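Long-range contacts in lipoate-protein ligase 1 (Plasmodium falciparum, PDB 5T8U), which belongs to the lipoate-protein ligase family, pairing a lipoyl ligase A/B catalytic domain with a smaller C-terminal domain, and is modelled here with lipoic acid: residues 52-60 / 217-228; 87-95 / 264-273. All blocks are in the same frame, centred on the assembly; numbering follows the deposited sequence.

Contact 1: 52-60 / 217-228; sequences NEPILFLWR and CIALIKEFTKFY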
loop_
_atom_site.group_PDB
_atom_site.type_symbol
_atom_site.label_atom_id
_atom_site.label_comp_id
_atom_site.label_asym_id
_atom_site.label_seq_id
_atom_site.Cartn_x
_atom_site.Cartn_y
_atom_site.Cartn_z
ATOM N N ASN A 52 2.296 -20.163 -6.472
ATOM C CA ASN A 52 1.118 -19.972 -5.634
ATOM C C ASN A 52 1.477 -19.813 -4.161
ATOM O O ASN A 52 0.577 -19.889 -3.315
ATOM C CB ASN A 52 0.156 -21.160 -5.812
ATOM C CG ASN A 52 -1.218 -20.898 -5.229
ATOM O OD1 ASN A 52 -1.591 -19.751 -4.980
ATOM N ND2 ASN A 52 -1.981 -21.964 -5.010
ATOM N N GLU A 53 2.738 -19.587 -3.821
ATOM C CA GLU A 53 3.223 -19.602 -2.450
ATOM C C GLU A 53 3.467 -18.186 -1.948
ATOM O O GLU A 53 3.432 -17.220 -2.716
ATOM C CB GLU A 53 4.509 -20.427 -2.369
ATOM C CG GLU A 53 4.333 -21.899 -2.686
ATOM C CD GLU A 53 3.588 -22.646 -1.599
ATOM O OE1 GLU A 53 2.374 -22.886 -1.765
ATOM O OE2 GLU A 53 4.216 -22.989 -0.575
ATOM N N PRO A 54 3.721 -18.020 -0.649
ATOM C CA PRO A 54 3.936 -16.673 -0.108
ATOM C C PRO A 54 5.196 -16.018 -0.654
ATOM O O PRO A 54 6.159 -16.685 -1.039
ATOM C CB PRO A 54 4.053 -16.910 1.404
ATOM C CG PRO A 54 3.427 -18.241 1.643
ATOM C CD PRO A 54 3.705 -19.039 0.415
ATOM N N ILE A 55 5.176 -14.685 -0.674
ATOM C CA ILE A 55 6.318 -13.877 -1.089
ATOM C C ILE A 55 6.537 -12.773 -0.067
ATOM O O ILE A 55 5.580 -12.128 0.380
ATOM C CB ILE A 55 6.113 -13.261 -2.489
ATOM C CG1 ILE A 55 6.052 -14.365 -3.541
ATOM C CG2 ILE A 55 7.223 -12.251 -2.808
ATOM C CD1 ILE A 55 5.828 -13.877 -4.956
ATOM N N LEU A 56 7.800 -12.551 0.289
ATOM C CA LEU A 56 8.219 -11.382 1.048
ATOM C C LEU A 56 9.222 -10.606 0.211
ATOM O O LEU A 56 10.228 -11.168 -0.225
ATOM C CB LEU A 56 8.842 -11.774 2.391
ATOM C CG LEU A 56 9.587 -10.655 3.128
ATOM C CD1 LEU A 56 8.677 -9.460 3.379
ATOM C CD2 LEU A 56 10.163 -11.169 4.435
ATOM N N PHE A 57 8.952 -9.321 -0.010
ATOM C CA PHE A 57 9.805 -8.470 -0.831
ATOM C C PHE A 57 10.223 -7.255 -0.016
ATOM O O PHE A 57 9.370 -6.506 0.469
ATOM C CB PHE A 57 9.079 -8.046 -2.109
ATOM C CG PHE A 57 9.774 -6.953 -2.871
ATOM C CD1 PHE A 57 11.123 -7.047 -3.163
ATOM C CD2 PHE A 57 9.075 -5.838 -3.310
ATOM C CE1 PHE A 57 11.767 -6.049 -3.866
ATOM C CE2 PHE A 57 9.714 -4.835 -4.017
ATOM C CZ PHE A 57 11.064 -4.942 -4.295
ATOM N N LEU A 58 11.532 -7.060 0.125
ATOM C CA LEU A 58 12.084 -5.991 0.947
ATOM C C LEU A 58 12.740 -4.940 0.062
ATOM O O LEU A 58 13.406 -5.274 -0.922
ATOM C CB LEU A 58 13.097 -6.550 1.947
ATOM C CG LEU A 58 12.461 -7.405 3.042
ATOM C CD1 LEU A 58 13.429 -8.460 3.556
ATOM C CD2 LEU A 58 11.980 -6.518 4.178
ATOM N N TRP A 59 12.550 -3.669 0.413
ATOM C CA TRP A 59 13.055 -2.588 -0.423
ATOM C C TRP A 59 13.102 -1.303 0.389
ATOM O O TRP A 59 12.379 -1.141 1.372
ATOM C CB TRP A 59 12.195 -2.407 -1.680
ATOM C CG TRP A 59 10.704 -2.453 -1.436
ATOM C CD1 TRP A 59 9.974 -3.527 -1.008
ATOM C CD2 TRP A 59 9.764 -1.387 -1.631
ATOM N NE1 TRP A 59 8.647 -3.192 -0.913
ATOM C CE2 TRP A 59 8.491 -1.885 -1.292
ATOM C CE3 TRP A 59 9.876 -0.059 -2.054
ATOM C CZ2 TRP A 59 7.340 -1.104 -1.363
ATOM C CZ3 TRP A 59 8.730 0.714 -2.127
ATOM C CH2 TRP A 59 7.481 0.190 -1.780
ATOM N N ARG A 60 13.973 -0.391 -0.036
ATOM C CA ARG A 60 14.126 0.907 0.604
ATOM C C ARG A 60 14.114 1.994 -0.460
ATOM O O ARG A 60 14.453 1.751 -1.620
ATOM C CB ARG A 60 15.425 0.981 1.420
ATOM C CG ARG A 60 15.483 0.005 2.585
ATOM C CD ARG A 60 16.918 -0.286 2.992
ATOM N NE ARG A 60 17.619 0.905 3.462
ATOM C CZ ARG A 60 18.922 0.954 3.721
ATOM N NH1 ARG A 60 19.679 -0.123 3.555
ATOM N NH2 ARG A 60 19.472 2.082 4.146
ATOM N N CYS A 217 16.002 -6.634 8.641
ATOM C CA CYS A 217 15.648 -7.408 7.456
ATOM C C CYS A 217 15.977 -8.884 7.645
ATOM O O CYS A 217 15.139 -9.756 7.390
ATOM C CB CYS A 217 16.368 -6.846 6.232
ATOM S SG CYS A 217 15.645 -5.318 5.573
ATOM N N ILE A 218 17.199 -9.183 8.093
ATOM C CA ILE A 218 17.609 -10.575 8.277
ATOM C C ILE A 218 16.681 -11.271 9.265
ATOM O O ILE A 218 16.158 -12.359 8.991
ATOM C CB ILE A 218 19.081 -10.645 8.727
ATOM C CG1 ILE A 218 19.996 -10.187 7.587
ATOM C CG2 ILE A 218 19.459 -12.066 9.166
ATOM C CD1 ILE A 218 21.444 -9.993 7.987
ATOM N N ALA A 219 16.458 -10.653 10.429
ATOM C CA ALA A 219 15.548 -11.247 11.405
ATOM C C ALA A 219 14.174 -11.498 10.791
ATOM O O ALA A 219 13.557 -12.547 11.025
ATOM C CB ALA A 219 15.428 -10.341 12.629
ATOM N N LEU A 220 13.689 -10.551 9.987
ATOM C CA LEU A 220 12.361 -10.673 9.398
ATOM C C LEU A 220 12.294 -11.838 8.418
ATOM O O LEU A 220 11.303 -12.579 8.394
ATOM C CB LEU A 220 11.986 -9.362 8.708
ATOM C CG LEU A 220 10.549 -9.196 8.221
ATOM C CD1 LEU A 220 9.557 -9.400 9.352
ATOM C CD2 LEU A 220 10.384 -7.814 7.613
ATOM N N ILE A 221 13.330 -12.012 7.595
ATOM C CA ILE A 221 13.378 -13.163 6.697
ATOM C C ILE A 221 13.400 -14.455 7.502
ATOM O O ILE A 221 12.720 -15.434 7.160
ATOM C CB ILE A 221 14.595 -13.057 5.759
ATOM C CG1 ILE A 221 14.512 -11.776 4.919
ATOM C CG2 ILE A 221 14.675 -14.280 4.847
ATOM C CD1 ILE A 221 15.763 -11.482 4.109
ATOM N N LYS A 222 14.178 -14.478 8.588
ATOM C CA LYS A 222 14.221 -15.650 9.455
ATOM C C LYS A 222 12.824 -16.026 9.937
ATOM O O LYS A 222 12.363 -17.153 9.730
ATOM C CB LYS A 222 15.153 -15.385 10.641
ATOM C CG LYS A 222 16.628 -15.603 10.334
ATOM C CD LYS A 222 17.507 -15.201 11.508
ATOM C CE LYS A 222 18.946 -15.667 11.323
ATOM N NZ LYS A 222 19.798 -15.360 12.510
ATOM N N GLU A 223 12.132 -15.086 10.586
ATOM C CA GLU A 223 10.800 -15.385 11.105
ATOM C C GLU A 223 9.786 -15.646 9.997
ATOM O O GLU A 223 8.762 -16.287 10.252
ATOM C CB GLU A 223 10.316 -14.242 11.998
ATOM C CG GLU A 223 10.975 -14.211 13.366
ATOM C CD GLU A 223 10.638 -15.429 14.205
ATOM O OE1 GLU A 223 11.276 -15.623 15.261
ATOM O OE2 GLU A 223 9.735 -16.195 13.808
ATOM N N PHE A 224 10.043 -15.162 8.782
ATOM C CA PHE A 224 9.172 -15.459 7.648
ATOM C C PHE A 224 9.292 -16.925 7.243
ATOM O O PHE A 224 8.318 -17.692 7.314
ATOM C CB PHE A 224 9.537 -14.525 6.489
ATOM C CG PHE A 224 8.794 -14.797 5.212
ATOM C CD1 PHE A 224 7.528 -14.276 5.004
ATOM C CD2 PHE A 224 9.380 -15.543 4.203
ATOM C CE1 PHE A 224 6.855 -14.511 3.821
ATOM C CE2 PHE A 224 8.711 -15.784 3.020
ATOM C CZ PHE A 224 7.445 -15.267 2.828
ATOM N N THR A 225 10.494 -17.334 6.829
ATOM C CA THR A 225 10.734 -18.730 6.475
ATOM C C THR A 225 10.294 -19.659 7.599
ATOM O O THR A 225 9.614 -20.666 7.365
ATOM C CB THR A 225 12.218 -18.932 6.159
ATOM O OG1 THR A 225 12.642 -17.952 5.203
ATOM C CG2 THR A 225 12.468 -20.323 5.595
ATOM N N LYS A 226 10.675 -19.331 8.835
ATOM C CA LYS A 226 10.293 -20.158 9.975
ATOM C C LYS A 226 8.781 -20.211 10.133
ATOM O O LYS A 226 8.217 -21.270 10.434
ATOM C CB LYS A 226 10.950 -19.625 11.247
ATOM C CG LYS A 226 10.426 -20.244 12.532
ATOM C CD LYS A 226 11.330 -19.902 13.705
ATOM C CE LYS A 226 10.530 -19.618 14.966
ATOM N NZ LYS A 226 11.402 -19.136 16.073
ATOM N N PHE A 227 8.103 -19.077 9.939
ATOM C CA PHE A 227 6.649 -19.071 10.038
ATOM C C PHE A 227 6.035 -20.036 9.035
ATOM O O PHE A 227 5.089 -20.761 9.362
ATOM C CB PHE A 227 6.098 -17.661 9.821
ATOM C CG PHE A 227 4.593 -17.595 9.832
ATOM C CD1 PHE A 227 3.869 -17.758 8.661
ATOM C CD2 PHE A 227 3.903 -17.381 11.015
ATOM C CE1 PHE A 227 2.485 -17.703 8.669
ATOM C CE2 PHE A 227 2.519 -17.324 11.028
ATOM C CZ PHE A 227 1.810 -17.486 9.853
ATOM N N TYR A 228 6.557 -20.064 7.810
ATOM C CA TYR A 228 6.018 -20.960 6.795
ATOM C C TYR A 228 6.714 -22.317 6.765
ATOM O O TYR A 228 6.521 -23.076 5.810
ATOM C CB TYR A 228 6.087 -20.299 5.417
ATOM C CG TYR A 228 5.132 -19.134 5.277
ATOM C CD1 TYR A 228 3.758 -19.321 5.377
ATOM C CD2 TYR A 228 5.601 -17.850 5.050
ATOM C CE1 TYR A 228 2.882 -18.261 5.254
ATOM C CE2 TYR A 228 4.733 -16.786 4.925
ATOM C CZ TYR A 228 3.377 -16.996 5.027
ATOM O OH TYR A 228 2.517 -15.929 4.901
#
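Pro54 sets its CB-CG edge on one face of the Tyr228 ring. Its CG sits over the ring centre, 3.6 Å from the centroid and 12° off the ring normal, in a CH-pi contact. Pro54 CB leans to the rim, 3.6 Å from Tyr228 CE2. The opposite face of Tyr228 is covered by Phe227 CD1, and Phe224 CD1 meets the ring at its edge, in plane. Tyr228 OH reaches beyond the contact and hydrogen-bonds to Asn112 of strand 105-112.

The Phe224 ring is also filled on both faces. Leu56 CB lies over its centre in a second CH-pi contact, 3.7 Å from the centroid. On the other face Tyr228 CD2 is offset toward the rim. Phe224 CG is anti to the backbone N (chi1 175°), which carries the ring out toward the strand. The side chains of Leu56 and Phe224 run past each other in opposite directions, and Leu56 CD2 rests 4.0 Å from Phe224 CB.

Further along, Leu58 divides its two methyls. CD1 presses on Ile221 CG1 at 3.7 Å. CD2 faces Leu220 CD2 at 4.0 Å and Cys217 SG at 4.1 Å. These contacts are apolar, and the side chains hold the strand and helix together without polar links between them.

The axes of strand 55-59 and helix 217-227 are 10.2 Å apart and nearly antiparallel, at 175°. The CB atoms of Pro54, Leu56 and Leu58 point toward the helix, and those of Ile55 and Trp59 point away. Trp59 touches lipoic acid. One side of the strand therefore packs on the helix while the other contributes to the pocket. This is alpha/beta layer packing, with a helix laid along a strand of the large mixed sheet of the lipoyl ligase catalytic domain.

Contact 2: 87-95 / 264-273; sequences VLVARRFTG and LLKDWDWCYG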
loop_
_atom_site.group_PDB
_atom_site.type_symbol
_atom_site.label_atom_id
_atom_site.label_comp_id
_atom_site.label_asym_id
_atom_site.label_seq_id
_atom_site.Cartn_x
_atom_site.Cartn_y
_atom_site.Cartn_z
ATOM N N VAL A 87 12.830 16.393 -3.118
ATOM C CA VAL A 87 12.173 15.158 -2.701
ATOM C C VAL A 87 11.297 14.669 -3.844
ATOM O O VAL A 87 10.573 15.454 -4.471
ATOM C CB VAL A 87 11.346 15.375 -1.417
ATOM C CG1 VAL A 87 10.523 14.133 -1.075
ATOM C CG2 VAL A 87 12.261 15.738 -0.256
ATOM N N LEU A 88 11.363 13.370 -4.120
ATOM C CA LEU A 88 10.565 12.780 -5.183
ATOM C C LEU A 88 9.127 12.589 -4.718
ATOM O O LEU A 88 8.849 12.471 -3.523
ATOM C CB LEU A 88 11.161 11.440 -5.617
ATOM C CG LEU A 88 12.605 11.504 -6.124
ATOM C CD1 LEU A 88 13.149 10.108 -6.392
ATOM C CD2 LEU A 88 12.701 12.363 -7.377
ATOM N N VAL A 89 8.208 12.571 -5.680
ATOM C CA VAL A 89 6.781 12.444 -5.414
ATOM C C VAL A 89 6.255 11.240 -6.179
ATOM O O VAL A 89 6.666 10.989 -7.319
ATOM C CB VAL A 89 6.018 13.726 -5.810
ATOM C CG1 VAL A 89 4.518 13.562 -5.588
ATOM C CG2 VAL A 89 6.545 14.919 -5.023
ATOM N N ALA A 90 5.346 10.495 -5.554
ATOM C CA ALA A 90 4.782 9.312 -6.184
ATOM C C ALA A 90 3.374 9.072 -5.660
ATOM O O ALA A 90 2.992 9.555 -4.591
ATOM C CB ALA A 90 5.656 8.077 -5.941
ATOM N N ARG A 91 2.605 8.316 -6.440
ATOM C CA ARG A 91 1.264 7.887 -6.066
ATOM C C ARG A 91 1.200 6.375 -6.208
ATOM O O ARG A 91 1.402 5.845 -7.306
ATOM C CB ARG A 91 0.199 8.560 -6.940
ATOM C CG ARG A 91 -1.226 8.058 -6.705
ATOM C CD ARG A 91 -2.195 8.664 -7.708
ATOM N NE ARG A 91 -2.281 10.118 -7.583
ATOM C CZ ARG A 91 -3.185 10.768 -6.854
ATOM N NH1 ARG A 91 -4.107 10.108 -6.166
ATOM N NH2 ARG A 91 -3.165 12.092 -6.812
ATOM N N ARG A 92 0.925 5.687 -5.105
ATOM C CA ARG A 92 0.872 4.236 -5.113
ATOM C C ARG A 92 -0.509 3.755 -5.551
ATOM O O ARG A 92 -1.444 4.538 -5.742
ATOM C CB ARG A 92 1.225 3.682 -3.732
ATOM C CG ARG A 92 0.367 4.228 -2.602
ATOM C CD ARG A 92 0.748 3.625 -1.262
ATOM N NE ARG A 92 -0.143 4.081 -0.198
ATOM C CZ ARG A 92 0.037 5.185 0.522
ATOM N NH1 ARG A 92 -0.839 5.509 1.463
ATOM N NH2 ARG A 92 1.085 5.969 0.308
ATOM N N PHE A 93 -0.630 2.439 -5.715
ATOM C CA PHE A 93 -1.870 1.822 -6.165
ATOM C C PHE A 93 -2.790 1.422 -5.020
ATOM O O PHE A 93 -3.941 1.052 -5.273
ATOM C CB PHE A 93 -1.560 0.587 -7.019
ATOM C CG PHE A 93 -0.792 0.895 -8.275
ATOM C CD1 PHE A 93 -1.211 1.900 -9.130
ATOM C CD2 PHE A 93 0.355 0.184 -8.594
ATOM C CE1 PHE A 93 -0.506 2.187 -10.285
ATOM C CE2 PHE A 93 1.066 0.469 -9.746
ATOM C CZ PHE A 93 0.634 1.470 -10.592
ATOM N N THR A 94 -2.320 1.490 -3.779
ATOM C CA THR A 94 -3.124 1.142 -2.620
ATOM C C THR A 94 -3.714 2.406 -1.999
ATOM O O THR A 94 -3.443 3.530 -2.426
ATOM C CB THR A 94 -2.284 0.380 -1.591
ATOM O OG1 THR A 94 -1.220 1.217 -1.125
ATOM C CG2 THR A 94 -1.700 -0.884 -2.199
ATOM N N GLY A 95 -4.538 2.211 -0.968
ATOM C CA GLY A 95 -5.096 3.315 -0.220
ATOM C C GLY A 95 -4.186 3.755 0.913
ATOM O O GLY A 95 -3.068 3.271 1.083
ATOM N N LEU A 264 4.454 5.416 -16.067
ATOM C CA LEU A 264 3.219 5.908 -15.464
ATOM C C LEU A 264 3.490 6.543 -14.106
ATOM O O LEU A 264 3.042 7.661 -13.827
ATOM C CB LEU A 264 2.211 4.764 -15.334
ATOM C CG LEU A 264 1.004 5.006 -14.422
ATOM C CD1 LEU A 264 0.242 6.254 -14.840
ATOM C CD2 LEU A 264 0.084 3.796 -14.427
ATOM N N LEU A 265 4.228 5.839 -13.244
ATOM C CA LEU A 265 4.525 6.363 -11.917
ATOM C C LEU A 265 5.376 7.624 -11.992
ATOM O O LEU A 265 5.257 8.504 -11.132
ATOM C CB LEU A 265 5.225 5.289 -11.084
ATOM C CG LEU A 265 4.439 3.984 -10.931
ATOM C CD1 LEU A 265 5.328 2.880 -10.389
ATOM C CD2 LEU A 265 3.229 4.186 -10.035
ATOM N N LYS A 266 6.234 7.730 -13.008
ATOM C CA LYS A 266 7.010 8.943 -13.228
ATOM C C LYS A 266 6.177 10.054 -13.849
ATOM O O LYS A 266 6.539 11.227 -13.720
ATOM C CB LYS A 266 8.207 8.643 -14.134
ATOM C CG LYS A 266 9.556 9.038 -13.561
ATOM C CD LYS A 266 10.673 8.750 -14.552
ATOM C CE LYS A 266 12.039 9.099 -13.985
ATOM N NZ LYS A 266 13.140 8.744 -14.926
ATOM N N ASP A 267 5.077 9.707 -14.515
ATOM C CA ASP A 267 4.264 10.693 -15.207
ATOM C C ASP A 267 3.724 11.736 -14.231
ATOM O O ASP A 267 3.565 11.487 -13.031
ATOM C CB ASP A 267 3.104 10.010 -15.933
ATOM C CG ASP A 267 2.261 10.984 -16.730
ATOM O OD1 ASP A 267 2.756 12.090 -17.030
ATOM O OD2 ASP A 267 1.101 10.647 -17.048
ATOM N N TRP A 268 3.434 12.921 -14.769
ATOM C CA TRP A 268 2.925 14.015 -13.952
ATOM C C TRP A 268 1.415 13.918 -13.761
ATOM O O TRP A 268 0.908 14.184 -12.665
ATOM C CB TRP A 268 3.298 15.354 -14.591
ATOM C CG TRP A 268 2.922 16.536 -13.758
ATOM C CD1 TRP A 268 3.715 17.198 -12.867
ATOM C CD2 TRP A 268 1.653 17.200 -13.737
ATOM N NE1 TRP A 268 3.018 18.232 -12.291
ATOM C CE2 TRP A 268 1.749 18.254 -12.808
ATOM C CE3 TRP A 268 0.444 17.005 -14.411
ATOM C CZ2 TRP A 268 0.685 19.109 -12.539
ATOM C CZ3 TRP A 268 -0.612 17.856 -14.143
ATOM C CH2 TRP A 268 -0.485 18.895 -13.215
ATOM N N ASP A 269 0.682 13.538 -14.811
ATOM C CA ASP A 269 -0.771 13.449 -14.713
ATOM C C ASP A 269 -1.222 12.391 -13.715
ATOM O O ASP A 269 -2.331 12.495 -13.180
ATOM C CB ASP A 269 -1.378 13.151 -16.086
ATOM C CG ASP A 269 -1.487 14.389 -16.959
ATOM O OD1 ASP A 269 -0.898 15.429 -16.602
ATOM O OD2 ASP A 269 -2.169 14.321 -18.004
ATOM N N TRP A 270 -0.396 11.377 -13.452
ATOM C CA TRP A 270 -0.780 10.330 -12.510
ATOM C C TRP A 270 -0.539 10.763 -11.070
ATOM O O TRP A 270 -1.441 10.679 -10.229
ATOM C CB TRP A 270 -0.017 9.042 -12.818
ATOM C CG TRP A 270 -0.087 8.028 -11.714
ATOM C CD1 TRP A 270 0.907 7.704 -10.837
ATOM C CD2 TRP A 270 -1.212 7.212 -11.365
ATOM N NE1 TRP A 270 0.472 6.735 -9.966
ATOM C CE2 TRP A 270 -0.826 6.416 -10.268
ATOM C CE3 TRP A 270 -2.508 7.076 -11.873
ATOM C CZ2 TRP A 270 -1.688 5.497 -9.671
ATOM C CZ3 TRP A 270 -3.362 6.163 -11.280
ATOM C CH2 TRP A 270 -2.949 5.386 -10.191
ATOM N N CYS A 271 0.674 11.223 -10.763
ATOM C CA CYS A 271 0.984 11.655 -9.404
ATOM C C CYS A 271 0.122 12.844 -9.003
ATOM O O CYS A 271 -0.609 12.795 -8.007
ATOM C CB CYS A 271 2.469 12.002 -9.292
ATOM S SG CYS A 271 3.578 10.611 -9.605
ATOM N N TYR A 272 0.195 13.927 -9.776
ATOM C CA TYR A 272 -0.587 15.120 -9.481
ATOM C C TYR A 272 -2.063 14.942 -9.805
ATOM O O TYR A 272 -2.873 15.788 -9.410
ATOM C CB TYR A 272 -0.015 16.313 -10.250
ATOM C CG TYR A 272 1.384 16.694 -9.817
ATOM C CD1 TYR A 272 1.619 17.866 -9.112
ATOM C CD2 TYR A 272 2.469 15.874 -10.103
ATOM C CE1 TYR A 272 2.895 18.216 -8.711
ATOM C CE2 TYR A 272 3.747 16.213 -9.704
ATOM C CZ TYR A 272 3.955 17.385 -9.010
ATOM O OH TYR A 272 5.227 17.727 -8.612
ATOM N N GLY A 273 -2.430 13.870 -10.506
ATOM C CA GLY A 273 -3.827 13.582 -10.759
ATOM C C GLY A 273 -4.448 14.514 -11.785
ATOM O O GLY A 273 -3.798 14.989 -12.722
#
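Arg91 and Trp270 cross at a slant, the guanidinium plane turned 74° from the indole. Arg91 CD lies over one face of the indole, 3.9 Å from the centroid of the six-membered ring, in a CH-pi contact. Leu264 CG lies over the opposite face, toward the rim. The Arg91 chain bends at chi3 (-63°), bringing its head to the backbone carbonyls of Trp270 and Cys271. There NE and NH2 grip Cys271 O side-on, at 3.2 Å and 2.9 Å, from the same face of the carbonyl plane. NE also makes a weak bond to Trp270 O. NH1 turns elsewhere, to Gln71 O.

The indole answers with a bond of its own: Trp270 NE1 donates to Arg91 O at 3.0 Å, nearly in the ring plane. Phe93 crosses Trp270 at about a right angle along their side chains. Their rings meet obliquely, with Phe93 CE1 3.6 Å from Trp270 CZ2. Phe93 CZ rests on Leu265 CD2 at 3.8 Å.

Next to Arg91, Arg92 points away, bonds to Gly95 O and Gly97 O, and touches lipoic acid. Arg91 to Gly97 match the RRxxGGG motif of lipoate ligases, a glycine-rich loop lining the lipoic acid pocket.

In the fold
Contact 1 is buried and apolar, a helix laid on an inner strand of the large mixed sheet. Contact 2 is partly buried and mixes hydrogen bonds with aromatic packing. It ties strand 88-90, at the edge of a three-stranded sheet, and the loop after it to the end of helix 256-266 and the short helix 268-271, far along the chain. The two contacts lie on opposite sides of the chain's centre and do not touch. The centres of contact 1 and contact 2 are about 27 Å apart. They share no helix or strand of their own, although helix 22-34 meets residues of both. Segments 52-60 and 87-95 each supply one residue to the lipoic acid pocket, Trp59 and Arg92.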